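Side-chain contact in 5-formyltetrahydrofolate cyclo-ligase family protein (Bacillus anthracis, PDB 2JCB), which probably catalyses the ATP- and magnesium-dependent conversion of 5-formyltetrahydrofolate to 5,10-methenyltetrahydrofolate in folate metabolism: residues 122-127 against 152-157. Sequence-based numbering, arbitrary orientation.
Sequences VNADEI and DRYLVH. With MG (magnesium ion), chain E; ADP (adenosine-5'-diphosphate), chain C.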
# COMPACT_ATOMS: atom_id res chain seq x y z
N VAL A 122 7.00 14.22 7.13
CA VAL A 122 5.81 14.36 7.98
C VAL A 122 5.81 13.22 9.02
O VAL A 122 5.94 12.05 8.66
CB VAL A 122 4.50 14.41 7.14
CG1 VAL A 122 3.28 14.52 8.04
CG2 VAL A 122 4.52 15.60 6.22
N ASN A 123 5.69 13.59 10.29
CA ASN A 123 5.66 12.66 11.43
C ASN A 123 4.45 11.73 11.33
O ASN A 123 3.39 12.17 10.91
CB ASN A 123 5.57 13.48 12.73
CG ASN A 123 5.90 12.67 13.98
OD1 ASN A 123 5.19 11.72 14.36
ND2 ASN A 123 6.95 13.08 14.67
N ALA A 124 4.63 10.46 11.70
CA ALA A 124 3.54 9.47 11.70
C ALA A 124 2.28 9.92 12.47
O ALA A 124 1.16 9.61 12.05
CB ALA A 124 4.04 8.14 12.26
N ASP A 125 2.45 10.68 13.55
CA ASP A 125 1.30 11.12 14.33
C ASP A 125 0.51 12.25 13.62
O ASP A 125 -0.52 12.71 14.12
CB ASP A 125 1.72 11.51 15.77
CG ASP A 125 2.58 12.76 15.81
OD1 ASP A 125 2.48 13.61 14.88
OD2 ASP A 125 3.34 12.93 16.81
N GLU A 126 1.00 12.70 12.46
CA GLU A 126 0.31 13.73 11.64
C GLU A 126 -0.36 13.15 10.37
O GLU A 126 -0.96 13.88 9.58
CB GLU A 126 1.33 14.78 11.22
CG GLU A 126 1.67 15.70 12.34
CD GLU A 126 2.44 16.91 11.88
OE1 GLU A 126 3.26 17.41 12.69
OE2 GLU A 126 2.22 17.35 10.72
N ILE A 127 -0.25 11.85 10.19
CA ILE A 127 -0.78 11.21 9.02
C ILE A 127 -2.08 10.50 9.44
O ILE A 127 -2.05 9.66 10.33
CB ILE A 127 0.24 10.19 8.40
CG1 ILE A 127 1.58 10.89 8.02
CG2 ILE A 127 -0.41 9.40 7.23
CD1 ILE A 127 2.74 9.95 7.65
N ASP A 152 5.82 -3.72 7.93
CA ASP A 152 5.80 -4.43 9.18
C ASP A 152 6.52 -3.60 10.27
O ASP A 152 6.03 -3.53 11.39
CB ASP A 152 6.46 -5.80 9.02
CG ASP A 152 5.51 -6.82 8.40
OD1 ASP A 152 4.27 -6.61 8.39
OD2 ASP A 152 5.99 -7.85 7.89
N ARG A 153 7.65 -2.95 9.91
CA ARG A 153 8.42 -2.17 10.86
C ARG A 153 7.73 -0.85 11.16
O ARG A 153 7.64 -0.42 12.30
CB ARG A 153 9.83 -1.93 10.31
CG ARG A 153 10.67 -3.18 10.23
CD ARG A 153 12.02 -2.82 9.65
NE ARG A 153 13.04 -3.86 9.73
CZ ARG A 153 13.09 -4.90 8.90
NH1 ARG A 153 14.09 -5.76 9.00
NH2 ARG A 153 12.14 -5.04 7.97
N TYR A 154 7.27 -0.20 10.10
CA TYR A 154 6.63 1.11 10.20
C TYR A 154 5.33 1.06 11.01
O TYR A 154 5.10 1.91 11.86
CB TYR A 154 6.31 1.64 8.81
CG TYR A 154 5.64 2.98 8.84
CD1 TYR A 154 6.39 4.14 9.02
CD2 TYR A 154 4.26 3.10 8.70
CE1 TYR A 154 5.82 5.36 9.06
CE2 TYR A 154 3.65 4.36 8.75
CZ TYR A 154 4.44 5.49 8.93
OH TYR A 154 3.89 6.74 8.94
N LEU A 155 4.54 0.03 10.78
CA LEU A 155 3.23 -0.07 11.45
C LEU A 155 3.31 -0.33 12.95
O LEU A 155 2.30 -0.17 13.65
CB LEU A 155 2.30 -1.08 10.75
CG LEU A 155 1.86 -0.66 9.35
CD1 LEU A 155 1.10 -1.82 8.71
CD2 LEU A 155 1.07 0.64 9.38
N VAL A 156 4.49 -0.71 13.45
CA VAL A 156 4.73 -0.79 14.91
C VAL A 156 4.43 0.55 15.59
O VAL A 156 3.77 0.57 16.62
CB VAL A 156 6.17 -1.23 15.23
CG1 VAL A 156 6.44 -1.23 16.77
CG2 VAL A 156 6.43 -2.61 14.67
N HIS A 157 4.88 1.65 15.00
CA HIS A 157 4.76 2.97 15.61
C HIS A 157 3.64 3.84 15.04
O HIS A 157 3.32 4.90 15.58
CB HIS A 157 6.12 3.70 15.55
CG HIS A 157 7.24 2.88 16.09
ND1 HIS A 157 7.40 2.62 17.44
CD2 HIS A 157 8.24 2.21 15.46
CE1 HIS A 157 8.45 1.85 17.62
NE2 HIS A 157 8.98 1.58 16.44
MG MG E . 5.57 -9.30 6.69
PB ADP C . 6.86 -8.64 3.83
O1B ADP C . 7.37 -7.47 2.99
O2B ADP C . 6.03 -9.57 3.01
O3B ADP C . 6.26 -8.07 5.09
PA ADP C . 8.52 -10.29 5.58
O1A ADP C . 7.34 -10.40 6.51
O2A ADP C . 9.18 -11.53 5.24
O3A ADP C . 8.18 -9.47 4.23
O5' ADP C . 9.64 -9.41 6.34
C5' ADP C . 10.93 -9.36 5.69
C4' ADP C . 12.05 -9.25 6.70
O4' ADP C . 11.77 -8.15 7.54
C3' ADP C . 12.08 -10.51 7.56
O3' ADP C . 13.38 -11.05 7.45
C2' ADP C . 11.77 -10.02 8.96
O2' ADP C . 12.67 -10.54 9.90
C1' ADP C . 11.97 -8.52 8.90
N9 ADP C . 11.09 -7.75 9.81
C8 ADP C . 9.78 -7.49 9.62
N7 ADP C . 9.29 -6.73 10.62
C5 ADP C . 10.27 -6.48 11.49
C6 ADP C . 10.41 -5.70 12.75
N6 ADP C . 9.36 -5.06 13.30
N1 ADP C . 11.62 -5.62 13.31
C2 ADP C . 12.69 -6.27 12.79
N3 ADP C . 12.64 -6.97 11.63
C4 ADP C . 11.48 -7.10 10.93
O HOH W 1 5.69 8.70 9.15
O HOH W 2 3.59 -8.55 6.65
O HOH W 3 4.81 -10.85 5.21
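The ring of Tyr154 reaches residues 122-127 with its phenolic end: Ala124 CB lies oblique to the ring, 3.6 Å from OH, and Ile127 CD1 meets the same oxygen at 3.6 Å. At the ring edge, in its plane, sits a water 2.7 Å from Tyr154 OH; the water in turn donates a weak hydrogen bond to Val122 O. Gln130 NE2 makes a weak hydrogen bond to the hydroxyl, while Phe95 meets the ring with its plane turned by about 50°. The second flat group, the guanidinium of Arg153, lies with one face over the adenine, ADP C4 being 3.4 Å above the guanidinium plane and over its centre.

The reach of the tyrosine comes from the first torsion, which sets CG anti to the backbone N (chi1 180°) and places the phenol end against residues 122-127. There, Asn123 OD1 accepts from Asp125 N through an in-plane lone pair at 3.0 Å, an almost straight bond (173°) that makes an Asx turn and starts the short 3-10 segment bearing Ala124. Next to Arg153, Asp152 OD2 binds magnesium at 1.9 Å, and Asp181, two waters and both ADP phosphates complete the shell. Helix 150-154 thus joins two roles, its tyrosine resting on the loop between strands 120-121 and 129-131, its aspartate and arginine building the magnesium-ADP site of a 5-formyltetrahydrofolate cyclo-ligase.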